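Local atomic coordinates of acetylxylan esterase / glucomannan deacetylase (Cellvibrio japonicus, PDB entry 2WAA), a protein that removes acetyl groups from xylan and glucomannan as a family 2 carbohydrate esterase, contributing to the breakdown of plant cell wall polysaccharides. Residues A48-T53 and T118-Q123; H19-G24 and S42-V47; E146-V151 and W160-E165. All blocks are in the same frame, centred on the assembly; numbering follows the deposited sequence. Where two conformers were deposited one is given.

Contact 1: A48-T53 and T118-Q123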
ATOM      1  N   ALA A  48      23.004  10.838 -12.197  1.00 10.67           N
ATOM      2  CA  ALA A  48      24.149  10.645 -13.130  1.00 10.67           C
ATOM      3  C   ALA A  48      25.339  10.359 -12.225  1.00 10.90           C
ATOM      4  O   ALA A  48      25.769  11.235 -11.485  1.00 10.45           O
ATOM      5  CB  ALA A  48      24.372  11.909 -13.985  1.00 11.45           C
ATOM      6  N   GLY A  49      25.831   9.125 -12.229  1.00 10.60           N
ATOM      7  CA  GLY A  49      26.938   8.740 -11.374  1.00 10.13           C
ATOM      8  C   GLY A  49      27.237   7.255 -11.372  1.00 12.24           C
ATOM      9  O   GLY A  49      26.612   6.471 -12.103  1.00 11.78           O
ATOM     10  N   SER A  50      28.189   6.858 -10.529  1.00 10.96           N
ATOM     11  CA  SER A  50      28.710   5.498 -10.497  1.00 11.47           C
ATOM     12  C   SER A  50      28.298   4.707  -9.244  1.00 11.58           C
ATOM     13  O   SER A  50      28.430   3.495  -9.237  1.00 11.14           O
ATOM     14  CB  SER A  50      30.254   5.535 -10.591  1.00 11.67           C
ATOM     15  OG  SER A  50      30.823   6.197  -9.426  1.00 10.51           O
ATOM     16  N   ARG A  51      27.859   5.386  -8.180  1.00 10.83           N
ATOM     17  CA  ARG A  51      27.478   4.677  -6.963  1.00  9.92           C
ATOM     18  C   ARG A  51      26.429   5.496  -6.225  1.00 10.34           C
ATOM     19  O   ARG A  51      26.472   6.756  -6.214  1.00  9.67           O
ATOM     20  CB  ARG A  51      28.700   4.425  -6.032  1.00  8.85           C
ATOM     21  CG  ARG A  51      28.398   3.511  -4.850  1.00 11.32           C
ATOM     22  CD  ARG A  51      29.672   3.149  -4.023  1.00 17.89           C
ATOM     23  NE  ARG A  51      29.363   2.073  -3.093  1.00 20.31           N
ATOM     24  CZ  ARG A  51      29.525   2.158  -1.778  1.00 24.46           C
ATOM     25  NH1 ARG A  51      30.046   3.252  -1.241  1.00 25.07           N
ATOM     26  NH2 ARG A  51      29.167   1.147  -0.992  1.00 23.79           N
ATOM     27  N   LEU A  52      25.459   4.795  -5.641  1.00  9.81           N
ATOM     28  CA  LEU A  52      24.431   5.457  -4.827  1.00  9.21           C
ATOM     29  C   LEU A  52      24.173   4.612  -3.588  1.00  8.62           C
ATOM     30  O   LEU A  52      23.992   3.376  -3.676  1.00 10.21           O
ATOM     31  CB  LEU A  52      23.149   5.672  -5.635  1.00  9.09           C
ATOM     32  CG  LEU A  52      22.027   6.464  -4.919  1.00  8.96           C
ATOM     33  CD1 LEU A  52      22.405   7.960  -4.759  1.00  9.27           C
ATOM     34  CD2 LEU A  52      20.713   6.313  -5.745  1.00  4.74           C
ATOM     35  N   THR A  53      24.230   5.252  -2.411  1.00  7.89           N
ATOM     36  CA  THR A  53      23.965   4.565  -1.153  1.00  8.14           C
ATOM     37  C   THR A  53      22.874   5.317  -0.399  1.00  7.90           C
ATOM     38  O   THR A  53      22.665   6.509  -0.613  1.00  8.88           O
ATOM     39  CB  THR A  53      25.214   4.409  -0.201  1.00  8.06           C
ATOM     40  OG1 THR A  53      25.641   5.711   0.250  1.00  9.04           O
ATOM     41  CG2 THR A  53      26.372   3.703  -0.918  1.00  8.36           C
ATOM     42  N   THR A 118      23.615   9.254  -0.736  1.00  8.16           N
ATOM     43  CA  THR A 118      24.892   9.801  -1.191  1.00  7.72           C
ATOM     44  C   THR A 118      25.197   9.245  -2.605  1.00  7.33           C
ATOM     45  O   THR A 118      25.314   8.035  -2.789  1.00  8.22           O
ATOM     46  CB  THR A 118      26.036   9.434  -0.263  1.00  8.05           C
ATOM     47  OG1 THR A 118      25.848  10.060   1.018  1.00  9.66           O
ATOM     48  CG2 THR A 118      27.404   9.921  -0.895  1.00  8.97           C
ATOM     49  N   LEU A 119      25.326  10.157  -3.572  1.00  7.50           N
ATOM     50  CA  LEU A 119      25.648   9.820  -4.954  1.00  8.04           C
ATOM     51  C   LEU A 119      27.117  10.115  -5.164  1.00  8.75           C
ATOM     52  O   LEU A 119      27.582  11.237  -4.852  1.00  8.95           O
ATOM     53  CB  LEU A 119      24.866  10.749  -5.896  1.00  8.34           C
ATOM     54  CG  LEU A 119      25.219  10.614  -7.408  1.00  6.24           C
ATOM     55  CD1 LEU A 119      24.794   9.247  -7.930  1.00  6.62           C
ATOM     56  CD2 LEU A 119      24.526  11.750  -8.276  1.00  8.10           C
ATOM     57  N   THR A 120      27.826   9.149  -5.730  1.00  9.31           N
ATOM     58  CA  THR A 120      29.193   9.383  -6.176  1.00  9.70           C
ATOM     59  C   THR A 120      29.032   9.638  -7.665  1.00  9.93           C
ATOM     60  O   THR A 120      28.529   8.763  -8.408  1.00  9.50           O
ATOM     61  CB  THR A 120      30.080   8.178  -5.910  1.00  9.71           C
ATOM     62  OG1 THR A 120      30.156   7.951  -4.506  1.00 10.39           O
ATOM     63  CG2 THR A 120      31.522   8.435  -6.438  1.00 10.67           C
ATOM     64  N   GLY A 121      29.401  10.825  -8.137  1.00  9.66           N
ATOM     65  CA  GLY A 121      29.074  11.139  -9.541  1.00 11.24           C
ATOM     66  C   GLY A 121      28.899  12.597  -9.732  1.00 11.52           C
ATOM     67  O   GLY A 121      29.598  13.380  -9.120  1.00 12.38           O
ATOM     68  N   THR A 122      27.966  12.976 -10.586  0.50 11.37           N
ATOM     69  CA  THR A 122      27.848  14.383 -10.907  0.50 10.50           C
ATOM     70  C   THR A 122      26.643  15.047 -10.261  0.50 10.85           C
ATOM     71  O   THR A 122      26.785  16.068  -9.567  0.50 10.13           O
ATOM     72  CB  THR A 122      27.898  14.610 -12.431  0.50 10.53           C
ATOM     73  OG1 THR A 122      26.944  13.782 -13.067  0.50  8.74           O
ATOM     74  CG2 THR A 122      29.289  14.270 -12.969  0.50 12.26           C
ATOM     75  N   GLN A 123      25.460  14.477 -10.458  1.00 10.49           N
ATOM     76  CA  GLN A 123      24.251  15.122  -9.955  1.00 11.13           C
ATOM     77  C   GLN A 123      23.015  14.218  -9.871  1.00 10.40           C
ATOM     78  O   GLN A 123      22.887  13.223 -10.611  1.00  9.70           O
ATOM     79  CB  GLN A 123      23.892  16.299 -10.850  1.00 12.79           C
ATOM     80  CG  GLN A 123      23.401  15.830 -12.218  1.00 15.23           C
ATOM     81  CD  GLN A 123      23.062  16.981 -13.140  1.00 23.53           C
ATOM     82  OE1 GLN A 123      22.308  17.883 -12.773  1.00 25.22           O
ATOM     83  NE2 GLN A 123      23.592  16.946 -14.352  1.00 24.97           N
TER
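T53 and T118 form a hydrogen-bonded antiparallel pair, T118 N giving to T53 O at 2.9 Å and T53 N to T118 O at 3.0 Å, and their side chains lie alongside each other, pointing the same way. One step on, L52 and L119 are a non-hydrogen-bonded pair on the other face. L52 CG stands anti to the backbone N (chi1 -175°), and L52 CD1 lies 3.9 Å from L119 CB. L119 in turn reaches along the opposite chain, its CD1 against R51 O and its CD2 against A48 O. On the face shared with T53, the beta carbons of R51 and T120 meet, T120 N donates to R51 O at 2.8 Å, and the extended arginine chain leads away to a salt bridge with E87; T53 CG2 lies over the centre of the guanidinium.

Both chains turn a corner here, and two classic beta bulges take up the bend. S50 and R51 both face T120: S50 N donates to T120 O at 2.9 Å, while the bond from R51 N is long and weak. T122 and Q123 both face A48, whose O receives T122 N at 2.9 Å and a weak bond from Q123 N; A48 N closes the ladder on Q123 O. Between the bulges G49 and G121 bring their CA atoms to 3.7 Å; a beta carbon on G121 would strike G49 CA, and one on G49 would strike T120 O and L119 CD1. Farther out, T118 OG1 bonds T12 of strand 10-14, and F124 packs on both leucines.

The bonding is almost wholly backbone to backbone, so the two strands can pass together from one sheet of the beta domain to the other without losing their pairing, leucines on one face, and threonines with R51, A48 and Q123 on the other.

Contact 2: H19-G24 and S42-V47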
ATOM      1  N   HIS A  19      14.457  16.148  -5.189  1.00 10.48           N
ATOM      2  CA  HIS A  19      14.933  15.208  -6.197  1.00  9.93           C
ATOM      3  C   HIS A  19      14.421  13.802  -5.947  1.00  9.72           C
ATOM      4  O   HIS A  19      14.480  12.971  -6.847  1.00 10.93           O
ATOM      5  CB  HIS A  19      16.468  15.143  -6.261  1.00 10.76           C
ATOM      6  CG  HIS A  19      17.102  16.417  -6.734  1.00 12.30           C
ATOM      7  ND1 HIS A  19      17.460  17.431  -5.870  1.00 13.50           N
ATOM      8  CD2 HIS A  19      17.443  16.843  -7.973  1.00 11.89           C
ATOM      9  CE1 HIS A  19      17.992  18.437  -6.553  1.00 13.07           C
ATOM     10  NE2 HIS A  19      18.003  18.100  -7.830  1.00 14.24           N
ATOM     11  N   ILE A  20      13.927  13.539  -4.747  1.00  8.44           N
ATOM     12  CA  ILE A  20      13.417  12.197  -4.448  1.00  8.85           C
ATOM     13  C   ILE A  20      11.882  12.201  -4.546  1.00  8.60           C
ATOM     14  O   ILE A  20      11.186  12.909  -3.783  1.00  9.41           O
ATOM     15  CB  ILE A  20      13.880  11.726  -3.070  1.00  9.13           C
ATOM     16  CG1 ILE A  20      15.402  11.583  -3.051  1.00  9.58           C
ATOM     17  CG2 ILE A  20      13.251  10.342  -2.739  1.00  7.97           C
ATOM     18  CD1 ILE A  20      15.894  11.363  -1.718  1.00 15.55           C
ATOM     19  N   GLN A  21      11.383  11.472  -5.537  1.00  7.93           N
ATOM     20  CA  GLN A  21       9.949  11.286  -5.753  1.00  6.61           C
ATOM     21  C   GLN A  21       9.394  10.324  -4.703  1.00  6.75           C
ATOM     22  O   GLN A  21      10.078   9.362  -4.317  1.00  7.03           O
ATOM     23  CB  GLN A  21       9.697  10.791  -7.185  1.00  7.12           C
ATOM     24  CG  GLN A  21       8.166  10.817  -7.550  1.00  5.04           C
ATOM     25  CD  GLN A  21       7.538  12.201  -7.293  1.00 10.06           C
ATOM     26  OE1 GLN A  21       7.084  12.504  -6.191  1.00  8.34           O
ATOM     27  NE2 GLN A  21       7.533  13.071  -8.321  1.00 11.77           N
ATOM     28  N   VAL A  22       8.159  10.577  -4.237  1.00  7.66           N
ATOM     29  CA  VAL A  22       7.605   9.748  -3.187  1.00  8.19           C
ATOM     30  C   VAL A  22       6.175   9.456  -3.559  1.00  8.64           C
ATOM     31  O   VAL A  22       5.378  10.390  -3.844  1.00  8.05           O
ATOM     32  CB  VAL A  22       7.583  10.508  -1.868  1.00  9.83           C
ATOM     33  CG1 VAL A  22       6.902   9.644  -0.751  1.00  9.71           C
ATOM     34  CG2 VAL A  22       9.055  10.850  -1.445  1.00  9.05           C
ATOM     35  N   MET A  23       5.834   8.182  -3.533  1.00  7.65           N
ATOM     36  CA  MET A  23       4.436   7.794  -3.753  1.00  7.85           C
ATOM     37  C   MET A  23       4.060   6.932  -2.548  1.00  7.87           C
ATOM     38  O   MET A  23       4.729   5.938  -2.275  1.00  9.33           O
ATOM     39  CB  MET A  23       4.307   6.975  -5.051  1.00  7.77           C
ATOM     40  CG  MET A  23       2.783   6.604  -5.342  1.00  8.02           C
ATOM     41  SD  MET A  23       2.713   5.582  -6.816  1.00  9.95           S
ATOM     42  CE  MET A  23       3.242   3.960  -6.241  1.00 10.56           C
ATOM     43  N   GLY A  24       3.017   7.303  -1.810  1.00  7.16           N
ATOM     44  CA  GLY A  24       2.657   6.533  -0.584  1.00  6.95           C
ATOM     45  C   GLY A  24       2.835   7.438   0.626  1.00  7.47           C
ATOM     46  O   GLY A  24       3.510   8.481   0.553  1.00  7.35           O
ATOM     47  N   SER A  42       6.855   4.086  -2.222  1.00  8.38           N
ATOM     48  CA  SER A  42       7.862   3.974  -3.248  0.50  7.12           C
ATOM     49  C   SER A  42       8.635   5.304  -3.354  1.00  7.57           C
ATOM     50  O   SER A  42       8.009   6.364  -3.580  1.00  7.60           O
ATOM     51  CB  SER A  42       7.154   3.657  -4.566  0.50  7.01           C
ATOM     52  OG  SER A  42       6.521   2.374  -4.535  0.50  2.04           O
ATOM     53  N   LEU A  43       9.967   5.222  -3.244  1.00  7.24           N
ATOM     54  CA  LEU A  43      10.820   6.413  -3.301  0.60  7.03           C
ATOM     55  C   LEU A  43      11.749   6.208  -4.481  1.00  7.39           C
ATOM     56  O   LEU A  43      12.323   5.124  -4.645  1.00  7.82           O
ATOM     57  CB  LEU A  43      11.639   6.573  -2.028  0.60  6.11           C
ATOM     58  CG  LEU A  43      10.929   6.357  -0.694  0.60  8.54           C
ATOM     59  CD1 LEU A  43      11.839   6.709   0.515  0.60  7.72           C
ATOM     60  CD2 LEU A  43       9.734   7.169  -0.669  0.60  5.98           C
ATOM     61  N   SER A  44      11.880   7.241  -5.313  1.00  6.87           N
ATOM     62  CA  SER A  44      12.614   7.029  -6.563  1.00  7.44           C
ATOM     63  C   SER A  44      13.431   8.246  -6.931  1.00  7.49           C
ATOM     64  O   SER A  44      13.084   9.377  -6.593  1.00  7.97           O
ATOM     65  CB  SER A  44      11.691   6.643  -7.741  1.00  7.64           C
ATOM     66  OG  SER A  44      10.577   7.557  -7.943  1.00  9.30           O
ATOM     67  N   THR A  45      14.485   8.012  -7.701  1.00  8.45           N
ATOM     68  CA  THR A  45      15.377   9.113  -8.062  1.00  7.49           C
ATOM     69  C   THR A  45      16.045   8.682  -9.378  1.00  8.33           C
ATOM     70  O   THR A  45      16.190   7.482  -9.673  1.00  7.87           O
ATOM     71  CB  THR A  45      16.439   9.405  -6.964  1.00  8.05           C
ATOM     72  OG1 THR A  45      17.329  10.437  -7.396  1.00 10.48           O
ATOM     73  CG2 THR A  45      17.313   8.159  -6.677  1.00  6.42           C
ATOM     74  N   ILE A  46      16.459   9.670 -10.158  1.00  8.35           N
ATOM     75  CA  ILE A  46      17.241   9.376 -11.386  1.00  8.24           C
ATOM     76  C   ILE A  46      18.542  10.161 -11.185  1.00  7.58           C
ATOM     77  O   ILE A  46      18.513  11.316 -10.748  1.00  8.19           O
ATOM     78  CB  ILE A  46      16.542   9.899 -12.624  1.00  8.45           C
ATOM     79  CG1 ILE A  46      15.230   9.128 -12.881  1.00 11.36           C
ATOM     80  CG2 ILE A  46      17.399   9.679 -13.848  1.00  8.28           C
ATOM     81  CD1 ILE A  46      14.222   9.933 -13.637  1.00 17.51           C
ATOM     82  N   VAL A  47      19.675   9.528 -11.415  1.00  7.97           N
ATOM     83  CA  VAL A  47      20.958  10.171 -11.087  1.00  9.16           C
ATOM     84  C   VAL A  47      21.971  10.008 -12.200  1.00 10.04           C
ATOM     85  O   VAL A  47      21.835   9.115 -13.026  1.00 11.47           O
ATOM     86  CB  VAL A  47      21.608   9.549  -9.811  1.00  8.94           C
ATOM     87  CG1 VAL A  47      20.744   9.857  -8.568  1.00  9.88           C
ATOM     88  CG2 VAL A  47      21.854   8.012  -9.957  1.00 10.97           C
TER
HETATM   89  O   HOH W   1      15.924  12.374  -9.059  1.00  9.26           O
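Strands 21-23 and 42-47 run antiparallel, their axes 4.8 Å apart at closest approach with 158° between their directions, and four backbone bonds join Q21 with S44 and M23 with S42. M23 N to S42 O and S42 N to M23 O are both 2.8 Å; Q21 N reaches S44 O at 2.9 Å. Between these rungs V22 and L43 face each other without hydrogen bonds and pack side by side. L43 CD2 sits against both methyls of the valine, CG1 and CG2, each 3.8 Å away, while L43 CB has I20 CG2 beside it as the isoleucine crosses at a slant.

The other face is more polar. S44 OG, between its own backbone N and carbonyl carbon (chi1 52°), rests 3.4 Å from Q21 CB. The glutamine is bent at chi2 (53°), and its amide turns back over its own strand: Q21 OE1 accepts V22 N at 2.9 Å, and Q21 NE2 gives to P128 O. M23 CE comes near S42 OG, whose hydrogen bond is with G40 O. Beyond the Q21-S44 pair the direct ladder ends and water 1 links H19 to strand 42-47: it accepts from I46 N and lies 2.7 Å from H19 O, to which it can donate.

The pairing places 21-23 beside 42-48 in one sheet of the beta domain. Strand 42-48 is gripped from its other side by strand 94-103, through backbone bonds of L43 with I101 and T45 with V99, and it also pairs with 123-124 near its end. I20, L43 and T45 touch L117 and L114 of strand 112-119, in the second sheet, so this face belongs to the sandwich interior; the Q21 and S44 face meets L130 and P128 in loops.

Contact 3: E146-V151 and W160-E165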
ATOM      1  N   GLU A 146       0.126  -9.561   1.911  1.00  7.80           N
ATOM      2  CA  GLU A 146       0.594 -10.673   2.749  1.00  8.50           C
ATOM      3  C   GLU A 146       0.666 -12.040   2.021  1.00  9.29           C
ATOM      4  O   GLU A 146      -0.263 -12.424   1.304  1.00  9.87           O
ATOM      5  CB  GLU A 146      -0.306 -10.810   3.993  1.00  7.97           C
ATOM      6  CG  GLU A 146       0.069 -12.088   4.864  1.00  6.96           C
ATOM      7  CD  GLU A 146      -0.594 -12.052   6.254  1.00  7.98           C
ATOM      8  OE1 GLU A 146      -1.229 -11.047   6.629  1.00  7.87           O
ATOM      9  OE2 GLU A 146      -0.421 -13.032   7.028  1.00  8.20           O
ATOM     10  N   ALA A 147       1.815 -12.717   2.177  1.00  9.27           N
ATOM     11  CA  ALA A 147       2.007 -14.126   1.718  1.00 10.23           C
ATOM     12  C   ALA A 147       2.090 -14.286   0.208  1.00 10.27           C
ATOM     13  O   ALA A 147       2.070 -15.420  -0.315  1.00 11.85           O
ATOM     14  CB  ALA A 147       0.910 -15.049   2.309  1.00  9.49           C
ATOM     15  N   ILE A 148       2.248 -13.183  -0.515  1.00  9.46           N
ATOM     16  CA  ILE A 148       2.466 -13.312  -1.962  1.00  8.85           C
ATOM     17  C   ILE A 148       3.758 -14.069  -2.258  1.00  9.78           C
ATOM     18  O   ILE A 148       3.800 -14.860  -3.239  1.00 10.65           O
ATOM     19  CB  ILE A 148       2.404 -11.932  -2.654  1.00  8.96           C
ATOM     20  CG1 ILE A 148       0.939 -11.437  -2.574  1.00  7.29           C
ATOM     21  CG2 ILE A 148       2.946 -11.971  -4.084  1.00  7.66           C
ATOM     22  CD1 ILE A 148       0.745 -10.050  -3.125  1.00  8.39           C
ATOM     23  N   ASP A 149       4.806 -13.844  -1.458  1.00  9.21           N
ATOM     24  CA  ASP A 149       6.110 -14.463  -1.762  1.00  9.51           C
ATOM     25  C   ASP A 149       6.390 -15.678  -0.885  1.00 10.15           C
ATOM     26  O   ASP A 149       7.535 -15.932  -0.521  1.00 11.04           O
ATOM     27  CB  ASP A 149       7.292 -13.464  -1.654  1.00  9.57           C
ATOM     28  CG  ASP A 149       7.410 -12.529  -2.865  1.00 11.59           C
ATOM     29  OD1 ASP A 149       6.677 -12.693  -3.881  1.00 11.81           O
ATOM     30  OD2 ASP A 149       8.228 -11.567  -2.791  1.00 11.33           O
ATOM     31  N   ARG A 150       5.343 -16.422  -0.550  1.00 10.41           N
ATOM     32  CA  ARG A 150       5.479 -17.605   0.289  1.00 10.78           C
ATOM     33  C   ARG A 150       6.324 -18.595  -0.492  1.00 11.40           C
ATOM     34  O   ARG A 150       6.305 -18.610  -1.717  1.00 11.16           O
ATOM     35  CB  ARG A 150       4.097 -18.237   0.534  1.00 10.77           C
ATOM     36  CG  ARG A 150       3.573 -18.992  -0.716  1.00 12.70           C
ATOM     37  CD  ARG A 150       2.065 -19.354  -0.646  1.00 16.10           C
ATOM     38  NE  ARG A 150       1.240 -18.135  -0.662  1.00 15.38           N
ATOM     39  CZ  ARG A 150      -0.051 -18.051  -0.362  1.00 14.81           C
ATOM     40  NH1 ARG A 150      -0.768 -19.139  -0.051  1.00 13.70           N
ATOM     41  NH2 ARG A 150      -0.614 -16.843  -0.393  1.00 12.79           N
ATOM     42  N   VAL A 151       6.977 -19.496   0.209  1.00 11.91           N
ATOM     43  CA  VAL A 151       7.667 -20.589  -0.482  1.00 14.45           C
ATOM     44  C   VAL A 151       7.345 -21.846   0.298  1.00 16.04           C
ATOM     45  O   VAL A 151       7.345 -21.829   1.518  1.00 15.64           O
ATOM     46  CB  VAL A 151       9.172 -20.326  -0.472  1.00 13.64           C
ATOM     47  CG1 VAL A 151       9.966 -21.643  -0.651  1.00 18.40           C
ATOM     48  CG2 VAL A 151       9.493 -19.306  -1.532  1.00 14.81           C
ATOM     49  N   TRP A 160       7.579 -12.832   3.281  1.00  7.72           N
ATOM     50  CA  TRP A 160       6.488 -13.270   2.448  1.00  8.73           C
ATOM     51  C   TRP A 160       5.640 -12.132   1.869  1.00  8.42           C
ATOM     52  O   TRP A 160       4.840 -12.374   0.969  1.00  9.08           O
ATOM     53  CB  TRP A 160       5.583 -14.193   3.261  1.00  8.05           C
ATOM     54  CG  TRP A 160       6.115 -15.590   3.427  1.00  7.97           C
ATOM     55  CD1 TRP A 160       7.440 -16.015   3.422  1.00  9.87           C
ATOM     56  CD2 TRP A 160       5.327 -16.752   3.679  1.00  9.22           C
ATOM     57  NE1 TRP A 160       7.498 -17.374   3.615  1.00 10.60           N
ATOM     58  CE2 TRP A 160       6.223 -17.852   3.797  1.00 11.57           C
ATOM     59  CE3 TRP A 160       3.954 -16.962   3.841  1.00 11.66           C
ATOM     60  CZ2 TRP A 160       5.780 -19.161   4.027  1.00 11.08           C
ATOM     61  CZ3 TRP A 160       3.505 -18.261   4.062  1.00 12.43           C
ATOM     62  CH2 TRP A 160       4.415 -19.342   4.168  1.00 14.03           C
ATOM     63  N   TRP A 161       5.764 -10.914   2.399  1.00  8.26           N
ATOM     64  CA  TRP A 161       4.971  -9.810   1.868  1.00  8.22           C
ATOM     65  C   TRP A 161       5.562  -9.227   0.570  1.00  9.14           C
ATOM     66  O   TRP A 161       6.774  -9.032   0.458  1.00  9.11           O
ATOM     67  CB  TRP A 161       4.898  -8.672   2.904  1.00  8.24           C
ATOM     68  CG  TRP A 161       3.828  -8.820   3.960  1.00  7.71           C
ATOM     69  CD1 TRP A 161       2.786  -7.960   4.160  1.00  8.03           C
ATOM     70  CD2 TRP A 161       3.722  -9.822   4.996  1.00  8.88           C
ATOM     71  NE1 TRP A 161       2.018  -8.374   5.227  1.00  8.22           N
ATOM     72  CE2 TRP A 161       2.562  -9.500   5.766  1.00  8.34           C
ATOM     73  CE3 TRP A 161       4.482 -10.954   5.352  1.00  8.50           C
ATOM     74  CZ2 TRP A 161       2.133 -10.267   6.851  1.00  7.58           C
ATOM     75  CZ3 TRP A 161       4.066 -11.716   6.468  1.00  8.90           C
ATOM     76  CH2 TRP A 161       2.885 -11.376   7.179  1.00  9.72           C
ATOM     77  N   ASN A 162       4.705  -8.933  -0.404  1.00  8.96           N
ATOM     78  CA  ASN A 162       5.183  -8.339  -1.652  1.00  9.97           C
ATOM     79  C   ASN A 162       4.189  -7.301  -2.123  1.00  9.83           C
ATOM     80  O   ASN A 162       3.083  -7.644  -2.525  1.00 12.04           O
ATOM     81  CB  ASN A 162       5.367  -9.462  -2.669  1.00  9.61           C
ATOM     82  CG  ASN A 162       5.973  -8.975  -3.965  1.00 12.25           C
ATOM     83  OD1 ASN A 162       5.890  -7.786  -4.306  1.00 10.57           O
ATOM     84  ND2 ASN A 162       6.499  -9.916  -4.751  1.00 14.40           N
ATOM     85  N   ALA A 163       4.557  -6.023  -2.086  1.00 10.47           N
ATOM     86  CA  ALA A 163       3.613  -4.952  -2.448  1.00 11.38           C
ATOM     87  C   ALA A 163       3.480  -4.802  -3.968  1.00 11.37           C
ATOM     88  O   ALA A 163       2.367  -4.630  -4.486  1.00 10.74           O
ATOM     89  CB  ALA A 163       4.100  -3.601  -1.824  1.00 11.72           C
ATOM     90  N   ARG A 164       4.614  -4.853  -4.678  1.00 11.00           N
ATOM     91  CA  ARG A 164       4.646  -4.605  -6.133  1.00 12.60           C
ATOM     92  C   ARG A 164       3.731  -5.555  -6.893  1.00 11.42           C
ATOM     93  O   ARG A 164       3.181  -5.189  -7.939  1.00 10.59           O
ATOM     94  CB  ARG A 164       6.047  -4.873  -6.729  1.00 12.39           C
ATOM     95  CG  ARG A 164       7.091  -3.812  -6.723  1.00 21.64           C
ATOM     96  CD  ARG A 164       8.547  -4.493  -6.827  1.00 23.63           C
ATOM     97  NE  ARG A 164       8.551  -5.694  -7.691  1.00 30.94           N
ATOM     98  CZ  ARG A 164       8.870  -6.958  -7.339  1.00 29.19           C
ATOM     99  NH1 ARG A 164       9.282  -7.339  -6.099  1.00 24.60           N
ATOM    100  NH2 ARG A 164       8.782  -7.881  -8.272  1.00 29.50           N
ATOM    101  N   GLU A 165       3.645  -6.806  -6.407  1.00 10.84           N
ATOM    102  CA  GLU A 165       2.857  -7.838  -7.064  1.00 10.27           C
ATOM    103  C   GLU A 165       1.498  -8.076  -6.438  1.00  9.98           C
ATOM    104  O   GLU A 165       0.787  -9.030  -6.810  1.00 10.57           O
ATOM    105  CB  GLU A 165       3.670  -9.141  -7.155  1.00 10.91           C
ATOM    106  CG  GLU A 165       4.856  -8.857  -8.075  1.00 16.22           C
ATOM    107  CD  GLU A 165       5.668 -10.056  -8.394  1.00 24.99           C
ATOM    108  OE1 GLU A 165       6.516 -10.428  -7.564  1.00 27.20           O
ATOM    109  OE2 GLU A 165       5.444 -10.620  -9.492  1.00 31.13           O
TER
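W160 and W161 each turn an indole face to the 146-151 segment. Over the W160 ring lies R150: its CB stands 3.5 Å from the centroid of the six-membered ring, almost straight above it, in a CH-pi contact, and its CA sits above the middle of the indole on the same face. A147 CB approaches W160 CE3 obliquely. The W161 face carries E146, whose CA lies 3.6 Å from the five-membered centroid, 7° off the normal. With CG anti to the backbone N (chi1 174°), the glutamate runs alongside the indole; its carboxylate, tilted only modestly from the ring, has CD 3.3 Å from W161 CZ2 and forms a salt bridge through OE2 with K156. The indole nitrogens bond E154 from W160 and E106 from W161.

The backbone is pinned where D149 N donates to W160 O at 2.8 Å, at the type I turn of A147 to R150. N162 ND2 then gives a nearly straight bond (178°) to D149 OD1 at 2.9 Å, on the syn side of the carboxylate, with the amide and carboxylate planes steeply inclined. The same nitrogen donates to E165 OE1, while N162 OD1 accepts E165 N in an Asx motif. D149 OD1 and E165 OE1, 4.3 Å apart, would repel, a strain probably eased by the shared amide and by the salt bridges of D149 to K319 and R104. I148 CD1 packs on N162 O, a buried carbonyl with no partner in the model.

Both segments belong to the long loop between strand 133-139, in the parallel sheet of the GDSL-like (SGNH-hydrolase) domain, and helix 167-174. I148 and N162 also touch helix 319-337, R150 bonds H316 O and D314 O, and the side chain of E146 comes within about 3 Å of those of S141 and H316, the inferred nucleophile and charge-relay histidine.

In the fold
Contacts 1 and 2 belong to the same N-terminal beta domain and share its interior: L119 packs on V47 and L52 on T45, and strand 42-48 runs on into 51-58. Contact 2 is a regular ladder inside one sheet; contact 1, farther out with its centre about 29 Å from the centre of the chain, is the bulged corner where strands change sheets. Both are partly buried and bound by main-chain hydrogen bonds. Contact 3, in the esterase domain, is the most buried, has no strand or helix of its own, and relies on indole faces, carboxylates and an amide beside the inferred catalytic residues. It touches neither of the others; contact 2 comes within about 7 Å, nearest atoms.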